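Local coordinates for shikimate dehydrogenase-like protein HI_0607 (Haemophilus influenzae, PDB 1NPY) that catalyses the NADP(+)-dependent oxidation of shikimate to 3-dehydroshikimate in vitro, far less actively than classical AroE enzymes, and shikimate may not be its biological substrate, at residues 101-106 with 236-241; 109-114 with 135-140; 211-214 with 218-221; 105-110 with 128-133. One frame throughout, in Å; residues are numbered along the deposited sequence.

In the fold
All four contacts are largely buried, but their depth and chemistry differ. Interactions 1 and 4 lie nearest the middle of the chain, their centres about 7 Å apart. Interactions 2 and 3 sit further out. Helix 102-113 serves interactions 1, 2 and 4. It meets helix 235-251 in interaction 1 and helix 131-140 in interactions 2 and 4, the latter including the loop before it. These three contacts are mainly apolar. Interaction 3 differs: a threonine hydroxyl binds an aspartate at a strand end. Met130 of interaction 4 touches Val238 of interaction 1 and Val212 of interaction 3, linking them beside the presumed cofactor site.

Interaction 1 of 4, residues 101-106 with 236-241; sequences NTDYIA and AAVIVL
Ala106 packs against Leu241 where helix 102-113 crosses helix 235-251. The short axes pass 9.0 Å apart at 123°, so the helices run obliquely and partly antiparallel. The tight part is at Ala106. Its CB lies 3.9 Å from Leu241 CG, and the CA atoms of these two residues are only 5.6 Å apart. Leu241 CG stands anti to its own backbone N (chi1 -176°). From there its CD2 branch reaches the backbone of the other helix, 3.7 Å from Ala106 O. The small alanine lets the leucine come this near. Val238, one turn earlier, adds a looser touch: its CG1 is 4.5 Å from Ala106 CB.

The contact thins toward the start of helix 102-113. Asp103 OD1 only grazes Val238 CG1 at 4.5 Å. Leu241 and Val238 also pack on Leu110 of the first helix, so the apolar seam continues beyond this crossing. On the far side of 101-106, the partly exposed Tyr104 leaves the seam and hydrogen-bonds to Asn140 through its hydroxyl.

Asn101 is the N-cap of helix 102-113. Its OD1 accepts from Tyr104 N at 3.1 Å, with a nearly straight N-H...O angle of 167°. The donor is tilted from the carbonyl plane. The cap bonds to the first turn of the helix, which also carries Asp103. Asp103 is inferred to bind substrate, and it makes a long, weak ion pair with Lys67, the inferred proton donor/acceptor. The crossing of 102-113 and 235-251 lies beside the inferred substrate site of this shikimate dehydrogenase-like fold.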
loop_
_atom_site.group_PDB
_atom_site.type_symbol
_atom_site.label_atom_id
_atom_site.label_comp_id
_atom_site.label_asym_id
_atom_site.label_seq_id
_atom_site.Cartn_x
_atom_site.Cartn_y
_atom_site.Cartn_z
ATOM N N ASN A 101 0.496 -4.704 8.369
ATOM C CA ASN A 101 0.078 -4.217 7.065
ATOM C C ASN A 101 0.790 -2.906 6.763
ATOM O O ASN A 101 0.369 -1.851 7.214
ATOM C CB ASN A 101 -1.430 -4.127 6.908
ATOM C CG ASN A 101 -1.804 -3.920 5.460
ATOM O OD1 ASN A 101 -1.339 -2.962 4.868
ATOM N ND2 ASN A 101 -2.536 -4.860 4.868
ATOM N N THR A 102 1.836 -2.991 5.947
ATOM C CA THR A 102 2.628 -1.816 5.610
ATOM C C THR A 102 2.000 -0.915 4.555
ATOM O O THR A 102 2.435 0.222 4.407
ATOM C CB THR A 102 4.067 -2.133 5.211
ATOM O OG1 THR A 102 4.092 -2.992 4.069
ATOM C CG2 THR A 102 4.837 -2.810 6.312
ATOM N N ASP A 103 0.970 -1.366 3.848
ATOM C CA ASP A 103 0.196 -0.419 3.064
ATOM C C ASP A 103 -0.508 0.599 3.969
ATOM O O ASP A 103 -0.439 1.802 3.718
ATOM C CB ASP A 103 -0.836 -1.149 2.225
ATOM C CG ASP A 103 -0.226 -1.843 1.032
ATOM O OD1 ASP A 103 0.779 -1.373 0.437
ATOM O OD2 ASP A 103 -0.802 -2.854 0.588
ATOM N N TYR A 104 -1.170 0.112 5.017
ATOM C CA TYR A 104 -1.765 0.971 6.025
ATOM C C TYR A 104 -0.712 1.891 6.655
ATOM O O TYR A 104 -0.909 3.105 6.751
ATOM C CB TYR A 104 -2.489 0.102 7.068
ATOM C CG TYR A 104 -2.940 0.873 8.282
ATOM C CD1 TYR A 104 -4.165 1.540 8.292
ATOM C CD2 TYR A 104 -2.110 1.002 9.401
ATOM C CE1 TYR A 104 -4.540 2.314 9.379
ATOM C CE2 TYR A 104 -2.502 1.750 10.493
ATOM C CZ TYR A 104 -3.720 2.392 10.482
ATOM O OH TYR A 104 -4.073 3.152 11.583
ATOM N N ILE A 105 0.411 1.324 7.090
ATOM C CA ILE A 105 1.473 2.123 7.701
ATOM C C ILE A 105 1.937 3.207 6.732
ATOM O O ILE A 105 2.124 4.355 7.138
ATOM C CB ILE A 105 2.624 1.243 8.214
ATOM C CG1 ILE A 105 2.131 0.275 9.291
ATOM C CG2 ILE A 105 3.761 2.057 8.821
ATOM C CD1 ILE A 105 3.121 -0.801 9.632
ATOM N N ALA A 106 2.172 2.848 5.475
ATOM C CA ALA A 106 2.642 3.811 4.476
ATOM C C ALA A 106 1.670 4.966 4.292
ATOM O O ALA A 106 2.101 6.117 4.163
ATOM C CB ALA A 106 2.918 3.129 3.126
ATOM N N ALA A 236 3.434 5.545 -6.574
ATOM C CA ALA A 236 4.812 5.082 -6.486
ATOM C C ALA A 236 5.367 5.302 -5.081
ATOM O O ALA A 236 6.120 4.470 -4.573
ATOM C CB ALA A 236 5.683 5.751 -7.517
ATOM N N ALA A 237 5.045 6.448 -4.488
ATOM C CA ALA A 237 5.447 6.694 -3.111
ATOM C C ALA A 237 4.901 5.649 -2.146
ATOM O O ALA A 237 5.589 5.342 -1.165
ATOM C CB ALA A 237 5.016 8.068 -2.633
ATOM N N VAL A 238 3.660 5.206 -2.363
ATOM C CA VAL A 238 3.057 4.170 -1.547
ATOM C C VAL A 238 3.818 2.859 -1.701
ATOM O O VAL A 238 4.190 2.227 -0.709
ATOM C CB VAL A 238 1.554 3.968 -1.812
ATOM C CG1 VAL A 238 1.024 2.870 -0.942
ATOM C CG2 VAL A 238 0.752 5.223 -1.489
ATOM N N ILE A 239 4.078 2.440 -2.940
ATOM C CA ILE A 239 4.718 1.142 -3.152
ATOM C C ILE A 239 6.105 1.129 -2.535
ATOM O O ILE A 239 6.518 0.135 -1.917
ATOM C CB ILE A 239 4.809 0.794 -4.637
ATOM C CG1 ILE A 239 3.406 0.548 -5.186
ATOM C CG2 ILE A 239 5.641 -0.452 -4.875
ATOM C CD1 ILE A 239 3.389 0.224 -6.649
ATOM N N VAL A 240 6.827 2.227 -2.736
ATOM C CA VAL A 240 8.165 2.295 -2.173
ATOM C C VAL A 240 8.168 2.310 -0.645
ATOM O O VAL A 240 8.930 1.566 -0.020
ATOM C CB VAL A 240 8.973 3.477 -2.748
ATOM C CG1 VAL A 240 10.305 3.588 -1.983
ATOM C CG2 VAL A 240 9.211 3.268 -4.231
ATOM N N LEU A 241 7.314 3.107 -0.014
ATOM C CA LEU A 241 7.349 3.245 1.432
ATOM C C LEU A 241 6.870 1.954 2.074
ATOM O O LEU A 241 7.446 1.549 3.086
ATOM C CB LEU A 241 6.484 4.425 1.895
ATOM C CG LEU A 241 6.498 4.743 3.394
ATOM C CD1 LEU A 241 7.932 4.831 3.910
ATOM C CD2 LEU A 241 5.731 6.063 3.603
#

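Interaction 2 of 4, residues 109-114 with 135-140; sequences KLIEKY and VAAFKN
This is a small, buried, apolar helix-to-helix contact, with a CH-pi interaction at its centre. It joins the C-terminal end of helix 102-113 to the later turns of helix 131-140, in the part of the chain that holds the parallel sheet. Ile111 carries one side alone. Its CD1 methyl sits over the face of the Phe138 ring, 3.5 Å from the ring centroid and 6° off the normal. The methyl is therefore almost exactly above the ring centre. CG1 follows it toward the far rim, 3.9 Å from Phe138 CZ.

Torsions on both sides prepare this. Ile111 CG1 is anti to the carbonyl carbon (chi1 -77°), with CD1 extended beyond it toward the other helix. Phe138 has the same kind of first torsion and swings its ring to meet the methyl. Ala137 forms the other wall. Ile111 CD1 lies 3.9 Å from Ala137 O and 4.2 Å from Ala137 CB, so one methyl fills the angle between ring and backbone.

Phe143 extends the apolar patch. It meets the Phe138 ring edge-to-face and also touches Ile111. Ala137 leans on Tyr104, Ile107 and Val108 of helix 102-113, while Tyr114 reaches strand 231-233.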
loop_
_atom_site.group_PDB
_atom_site.type_symbol
_atom_site.label_atom_id
_atom_site.label_comp_id
_atom_site.label_asym_id
_atom_site.label_seq_id
_atom_site.Cartn_x
_atom_site.Cartn_y
_atom_site.Cartn_z
ATOM N N LYS A 109 1.853 7.268 7.256
ATOM C CA LYS A 109 3.077 8.029 7.091
ATOM C C LYS A 109 3.039 9.146 6.055
ATOM O O LYS A 109 3.587 10.229 6.296
ATOM C CB LYS A 109 4.299 7.124 6.858
ATOM C CG LYS A 109 4.679 6.297 8.092
ATOM C CD LYS A 109 6.071 5.679 8.010
ATOM C CE LYS A 109 6.633 5.184 9.356
ATOM N NZ LYS A 109 6.067 5.902 10.539
ATOM N N LEU A 110 2.417 8.902 4.903
ATOM C CA LEU A 110 2.285 9.932 3.890
ATOM C C LEU A 110 1.329 11.062 4.273
ATOM O O LEU A 110 1.574 12.234 3.941
ATOM C CB LEU A 110 1.853 9.284 2.575
ATOM C CG LEU A 110 2.942 8.419 1.947
ATOM C CD1 LEU A 110 2.327 7.464 0.942
ATOM C CD2 LEU A 110 3.984 9.312 1.267
ATOM N N ILE A 111 0.274 10.729 5.009
ATOM C CA ILE A 111 -0.658 11.738 5.503
ATOM C C ILE A 111 0.144 12.698 6.373
ATOM O O ILE A 111 0.046 13.918 6.250
ATOM C CB ILE A 111 -1.830 11.086 6.281
ATOM C CG1 ILE A 111 -2.813 10.475 5.273
ATOM C CG2 ILE A 111 -2.589 12.083 7.140
ATOM C CD1 ILE A 111 -3.832 9.509 5.904
ATOM N N GLU A 112 0.951 12.128 7.258
ATOM C CA GLU A 112 1.821 12.932 8.109
ATOM C C GLU A 112 2.878 13.701 7.317
ATOM O O GLU A 112 3.067 14.906 7.496
ATOM C CB GLU A 112 2.488 12.036 9.149
ATOM C CG GLU A 112 3.377 12.849 10.080
ATOM C CD GLU A 112 3.822 12.060 11.294
ATOM O OE1 GLU A 112 4.987 11.608 11.307
ATOM O OE2 GLU A 112 3.012 11.919 12.238
ATOM N N LYS A 113 3.578 13.010 6.424
ATOM C CA LYS A 113 4.646 13.628 5.651
ATOM C C LYS A 113 4.196 14.874 4.901
ATOM O O LYS A 113 4.878 15.894 4.891
ATOM C CB LYS A 113 5.219 12.630 4.651
ATOM C CG LYS A 113 6.325 13.242 3.827
ATOM C CD LYS A 113 7.040 12.199 2.987
ATOM C CE LYS A 113 7.961 12.886 1.990
ATOM N NZ LYS A 113 8.939 11.875 1.505
ATOM N N TYR A 114 3.024 14.801 4.298
ATOM C CA TYR A 114 2.460 15.899 3.522
ATOM C C TYR A 114 1.651 16.879 4.385
ATOM O O TYR A 114 1.008 17.804 3.871
ATOM C CB TYR A 114 1.636 15.319 2.371
ATOM C CG TYR A 114 2.487 14.850 1.209
ATOM C CD1 TYR A 114 2.880 15.746 0.226
ATOM C CD2 TYR A 114 2.963 13.547 1.150
ATOM C CE1 TYR A 114 3.682 15.352 -0.821
ATOM C CE2 TYR A 114 3.774 13.141 0.125
ATOM C CZ TYR A 114 4.118 14.049 -0.864
ATOM O OH TYR A 114 4.927 13.673 -1.904
ATOM N N VAL A 135 -8.986 4.452 3.837
ATOM C CA VAL A 135 -10.055 4.925 4.699
ATOM C C VAL A 135 -9.652 4.788 6.165
ATOM O O VAL A 135 -9.868 5.701 6.972
ATOM C CB VAL A 135 -11.382 4.230 4.387
ATOM C CG1 VAL A 135 -12.468 4.619 5.393
ATOM C CG2 VAL A 135 -11.816 4.595 2.985
ATOM N N ALA A 136 -9.059 3.648 6.508
ATOM C CA ALA A 136 -8.654 3.410 7.893
ATOM C C ALA A 136 -7.520 4.312 8.340
ATOM O O ALA A 136 -7.457 4.745 9.500
ATOM C CB ALA A 136 -8.261 1.940 8.074
ATOM N N ALA A 137 -6.595 4.564 7.422
ATOM C CA ALA A 137 -5.479 5.451 7.712
ATOM C C ALA A 137 -5.953 6.871 7.981
ATOM O O ALA A 137 -5.471 7.538 8.905
ATOM C CB ALA A 137 -4.426 5.405 6.616
ATOM N N PHE A 138 -6.907 7.334 7.176
ATOM C CA PHE A 138 -7.472 8.657 7.446
ATOM C C PHE A 138 -8.213 8.689 8.774
ATOM O O PHE A 138 -8.063 9.635 9.543
ATOM C CB PHE A 138 -8.334 9.137 6.280
ATOM C CG PHE A 138 -7.536 9.778 5.177
ATOM C CD1 PHE A 138 -7.101 11.087 5.285
ATOM C CD2 PHE A 138 -7.207 9.063 4.033
ATOM C CE1 PHE A 138 -6.367 11.681 4.305
ATOM C CE2 PHE A 138 -6.496 9.664 3.023
ATOM C CZ PHE A 138 -6.062 10.971 3.157
ATOM N N LYS A 139 -8.960 7.640 9.080
ATOM C CA LYS A 139 -9.795 7.621 10.273
ATOM C C LYS A 139 -8.869 7.642 11.472
ATOM O O LYS A 139 -9.086 8.410 12.418
ATOM C CB LYS A 139 -10.643 6.349 10.310
ATOM C CG LYS A 139 -11.566 6.211 11.528
ATOM C CD LYS A 139 -12.710 7.200 11.398
ATOM C CE LYS A 139 -13.674 7.104 12.588
ATOM N NZ LYS A 139 -12.956 6.524 13.757
ATOM N N ASN A 140 -7.832 6.809 11.443
ATOM C CA ASN A 140 -6.977 6.727 12.621
ATOM C C ASN A 140 -5.999 7.887 12.726
ATOM O O ASN A 140 -5.309 8.031 13.729
ATOM C CB ASN A 140 -6.270 5.378 12.658
ATOM C CG ASN A 140 -7.244 4.247 12.851
ATOM O OD1 ASN A 140 -8.368 4.453 13.318
ATOM N ND2 ASN A 140 -6.852 3.052 12.433
#

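Interaction 3 of 4, residues 211-214 with 218-221; sequences DVVA and ETPF
A first torsion of -162° swings the Asp211 carboxylate out opposite its amide nitrogen, toward Thr219. Thr219 OG1 lies between its own backbone N and carbonyl carbon (chi1 56°) and faces back. Together they span a strand-loop-helix connection of the parallel, Rossmann-type sheet, from the end of strand 208-211 to the start of helix 220-227. Thr219 OG1 donates to Asp211 OD2 at 2.7 Å. The hydroxyl meets the anti side of that oxygen, 20° out of the carboxylate plane. Thr219 is also the N-cap of the helix, where OG1 accepts from Ile222 N. One hydroxyl thus ties the helix start to the strand end.

The other carboxylate oxygen serves the loop. Asp211 OD1 accepts from Val213 N at 3.1 Å, which makes an Asx turn. The amide comes from above the carboxylate plane. Asn181 of the neighbouring strand also donates to OD1. These partners hold the buried carboxylate in place on both oxygens, and would be expected to favour its charged form.

Val213 packs on the threonine methyl, with CG1 3.7 Å from Thr219 CG2. Beside the carboxylate, Phe221 presents its ring edge, and CD2 lies 3.5 Å from Asp211 OD2.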
loop_
_atom_site.group_PDB
_atom_site.type_symbol
_atom_site.label_atom_id
_atom_site.label_comp_id
_atom_site.label_asym_id
_atom_site.label_seq_id
_atom_site.Cartn_x
_atom_site.Cartn_y
_atom_site.Cartn_z
ATOM N N ASP A 211 -3.243 9.825 -5.709
ATOM C CA ASP A 211 -3.633 8.739 -6.607
ATOM C C ASP A 211 -2.798 7.551 -6.173
ATOM O O ASP A 211 -1.567 7.558 -6.275
ATOM C CB ASP A 211 -3.329 9.085 -8.061
ATOM C CG ASP A 211 -4.076 8.222 -9.057
ATOM O OD1 ASP A 211 -4.563 7.123 -8.698
ATOM O OD2 ASP A 211 -4.206 8.597 -10.246
ATOM N N VAL A 212 -3.480 6.482 -5.790
ATOM C CA VAL A 212 -2.796 5.256 -5.415
ATOM C C VAL A 212 -2.314 4.464 -6.627
ATOM O O VAL A 212 -1.434 3.613 -6.526
ATOM C CB VAL A 212 -3.665 4.428 -4.457
ATOM C CG1 VAL A 212 -2.930 3.193 -4.002
ATOM C CG2 VAL A 212 -4.027 5.241 -3.224
ATOM N N VAL A 213 -2.809 4.772 -7.821
ATOM C CA VAL A 213 -2.259 4.165 -9.032
ATOM C C VAL A 213 -0.790 4.562 -9.172
ATOM O O VAL A 213 -0.445 5.735 -9.032
ATOM C CB VAL A 213 -3.002 4.635 -10.299
ATOM C CG1 VAL A 213 -2.256 4.164 -11.524
ATOM C CG2 VAL A 213 -4.421 4.122 -10.278
ATOM N N ALA A 214 0.063 3.573 -9.405
ATOM C CA ALA A 214 1.509 3.775 -9.421
ATOM C C ALA A 214 2.135 3.752 -10.810
ATOM O O ALA A 214 3.207 4.323 -10.975
ATOM C CB ALA A 214 2.178 2.756 -8.525
ATOM N N GLU A 218 2.132 9.653 -13.769
ATOM C CA GLU A 218 1.372 10.771 -14.307
ATOM C C GLU A 218 0.082 10.228 -14.928
ATOM O O GLU A 218 -0.050 10.149 -16.165
ATOM C CB GLU A 218 2.212 11.540 -15.331
ATOM C CG GLU A 218 3.455 12.202 -14.742
ATOM C CD GLU A 218 3.127 13.464 -13.962
ATOM O OE1 GLU A 218 2.107 14.114 -14.273
ATOM O OE2 GLU A 218 3.834 13.788 -12.985
ATOM N N THR A 219 -0.855 9.817 -14.071
ATOM C CA THR A 219 -2.223 9.541 -14.523
ATOM C C THR A 219 -2.915 10.828 -14.990
ATOM O O THR A 219 -2.424 11.911 -14.695
ATOM C CB THR A 219 -3.090 8.945 -13.404
ATOM O OG1 THR A 219 -3.052 9.844 -12.287
ATOM C CG2 THR A 219 -2.575 7.597 -12.903
ATOM N N PRO A 220 -4.028 10.769 -15.724
ATOM C CA PRO A 220 -4.726 12.006 -16.072
ATOM C C PRO A 220 -5.108 12.868 -14.870
ATOM O O PRO A 220 -4.973 14.093 -14.916
ATOM C CB PRO A 220 -5.923 11.516 -16.900
ATOM C CG PRO A 220 -5.446 10.257 -17.482
ATOM C CD PRO A 220 -4.707 9.601 -16.315
ATOM N N PHE A 221 -5.499 12.225 -13.780
ATOM C CA PHE A 221 -5.828 12.886 -12.515
ATOM C C PHE A 221 -4.626 13.665 -11.965
ATOM O O PHE A 221 -4.742 14.866 -11.689
ATOM C CB PHE A 221 -6.274 11.788 -11.554
ATOM C CG PHE A 221 -6.493 12.206 -10.116
ATOM C CD1 PHE A 221 -7.115 13.385 -9.749
ATOM C CD2 PHE A 221 -6.169 11.307 -9.120
ATOM C CE1 PHE A 221 -7.349 13.712 -8.411
ATOM C CE2 PHE A 221 -6.402 11.620 -7.781
ATOM C CZ PHE A 221 -7.004 12.799 -7.419
#

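Interaction 4 of 4, residues 105-110 with 128-133; sequences IAIVKL and GGMAKA
Ile107 of helix 102-113 meets the start of helix 131-140 and the loop before it. That loop opens with Gly128 and Gly129. Residues Gly128 to Ala131 make a type II' turn, with Gly129 and Met130 at its corners, closed by Ala131 N to Gly128 O at 3.0 Å. Gly129 has phi 59° with psi -120°, a combination that favours glycine.

Met130 is the first to touch the other helix. Its chain bends at chi2 and chi3 and brings the methyl round, so that CE lies 4.1 Å from Ile107 CD1. This is a light touch at the end of both side chains. The same methionine also packs on Val238 and Val212.

Ala131 lies in the helix. It points its CB away from 105-110 and touches Val182 and Leu159. Ala133 then makes the nearer contact. Its CB is 3.8 Å from Ile107 CD1, and its carbonyl carbon C is 3.9 Å from the same methyl. Ile107 CD1 is therefore shared by Met130 and Ala133. Further along the helix, Ile107 also touches Val134.

Gly128, Gly129 and Met130 are placed in the NADP(+) site by similarity. Gly126, Gly128 and Ala131 match a GxGxxA pattern, and the strand-turn-helix around them is consistent with a Rossmann-type dinucleotide-binding fold.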
loop_
_atom_site.group_PDB
_atom_site.type_symbol
_atom_site.label_atom_id
_atom_site.label_comp_id
_atom_site.label_asym_id
_atom_site.label_seq_id
_atom_site.Cartn_x
_atom_site.Cartn_y
_atom_site.Cartn_z
ATOM N N ILE A 105 0.411 1.324 7.090
ATOM C CA ILE A 105 1.473 2.123 7.701
ATOM C C ILE A 105 1.937 3.207 6.732
ATOM O O ILE A 105 2.124 4.355 7.138
ATOM C CB ILE A 105 2.624 1.243 8.214
ATOM C CG1 ILE A 105 2.131 0.275 9.291
ATOM C CG2 ILE A 105 3.761 2.057 8.821
ATOM C CD1 ILE A 105 3.121 -0.801 9.632
ATOM N N ALA A 106 2.172 2.848 5.475
ATOM C CA ALA A 106 2.642 3.811 4.476
ATOM C C ALA A 106 1.670 4.966 4.292
ATOM O O ALA A 106 2.101 6.117 4.163
ATOM C CB ALA A 106 2.918 3.129 3.126
ATOM N N ILE A 107 0.372 4.683 4.317
ATOM C CA ILE A 107 -0.608 5.723 4.034
ATOM C C ILE A 107 -0.650 6.693 5.221
ATOM O O ILE A 107 -0.619 7.911 5.043
ATOM C CB ILE A 107 -1.999 5.198 3.655
ATOM C CG1 ILE A 107 -1.938 4.466 2.307
ATOM C CG2 ILE A 107 -2.911 6.417 3.506
ATOM C CD1 ILE A 107 -2.873 3.313 2.214
ATOM N N VAL A 108 -0.617 6.139 6.428
ATOM C CA VAL A 108 -0.539 6.951 7.647
ATOM C C VAL A 108 0.707 7.839 7.612
ATOM O O VAL A 108 0.640 9.029 7.943
ATOM C CB VAL A 108 -0.498 6.061 8.903
ATOM C CG1 VAL A 108 -0.167 6.901 10.159
ATOM C CG2 VAL A 108 -1.802 5.307 9.110
ATOM N N LYS A 109 1.853 7.268 7.256
ATOM C CA LYS A 109 3.077 8.029 7.091
ATOM C C LYS A 109 3.039 9.146 6.055
ATOM O O LYS A 109 3.587 10.229 6.296
ATOM C CB LYS A 109 4.299 7.124 6.858
ATOM C CG LYS A 109 4.679 6.297 8.092
ATOM C CD LYS A 109 6.071 5.679 8.010
ATOM C CE LYS A 109 6.633 5.184 9.356
ATOM N NZ LYS A 109 6.067 5.902 10.539
ATOM N N LEU A 110 2.417 8.902 4.903
ATOM C CA LEU A 110 2.285 9.932 3.890
ATOM C C LEU A 110 1.329 11.062 4.273
ATOM O O LEU A 110 1.574 12.234 3.941
ATOM C CB LEU A 110 1.853 9.284 2.575
ATOM C CG LEU A 110 2.942 8.419 1.947
ATOM C CD1 LEU A 110 2.327 7.464 0.942
ATOM C CD2 LEU A 110 3.984 9.312 1.267
ATOM N N GLY A 128 -12.372 -0.814 -3.384
ATOM C CA GLY A 128 -11.572 -2.021 -3.498
ATOM C C GLY A 128 -10.111 -1.648 -3.480
ATOM O O GLY A 128 -9.745 -0.474 -3.355
ATOM N N GLY A 129 -9.274 -2.670 -3.634
ATOM C CA GLY A 129 -7.836 -2.497 -3.639
ATOM C C GLY A 129 -7.477 -1.887 -2.301
ATOM O O GLY A 129 -7.715 -2.401 -1.216
ATOM N N MET A 130 -6.881 -0.714 -2.408
ATOM C CA MET A 130 -6.299 -0.078 -1.244
ATOM C C MET A 130 -7.332 0.741 -0.499
ATOM O O MET A 130 -6.950 1.457 0.408
ATOM C CB MET A 130 -5.203 0.830 -1.792
ATOM C CG MET A 130 -4.067 0.033 -2.316
ATOM S SD MET A 130 -3.044 -0.059 -0.849
ATOM C CE MET A 130 -2.061 1.281 -1.232
ATOM N N ALA A 131 -8.605 0.708 -0.904
ATOM C CA ALA A 131 -9.616 1.570 -0.288
ATOM C C ALA A 131 -9.658 1.431 1.221
ATOM O O ALA A 131 -9.671 2.416 1.960
ATOM C CB ALA A 131 -10.989 1.274 -0.848
ATOM N N LYS A 132 -9.702 0.186 1.688
ATOM C CA LYS A 132 -9.839 -0.023 3.119
ATOM C C LYS A 132 -8.648 0.554 3.885
ATOM O O LYS A 132 -8.833 1.290 4.848
ATOM C CB LYS A 132 -10.093 -1.515 3.369
ATOM C CG LYS A 132 -10.801 -1.861 4.644
ATOM C CD LYS A 132 -11.012 -3.385 4.652
ATOM C CE LYS A 132 -11.629 -3.863 5.940
ATOM N NZ LYS A 132 -11.855 -5.328 5.787
ATOM N N ALA A 133 -7.427 0.317 3.412
ATOM C CA ALA A 133 -6.208 0.857 4.008
ATOM C C ALA A 133 -6.218 2.382 4.009
ATOM O O ALA A 133 -5.934 2.994 5.024
ATOM C CB ALA A 133 -4.983 0.379 3.260
#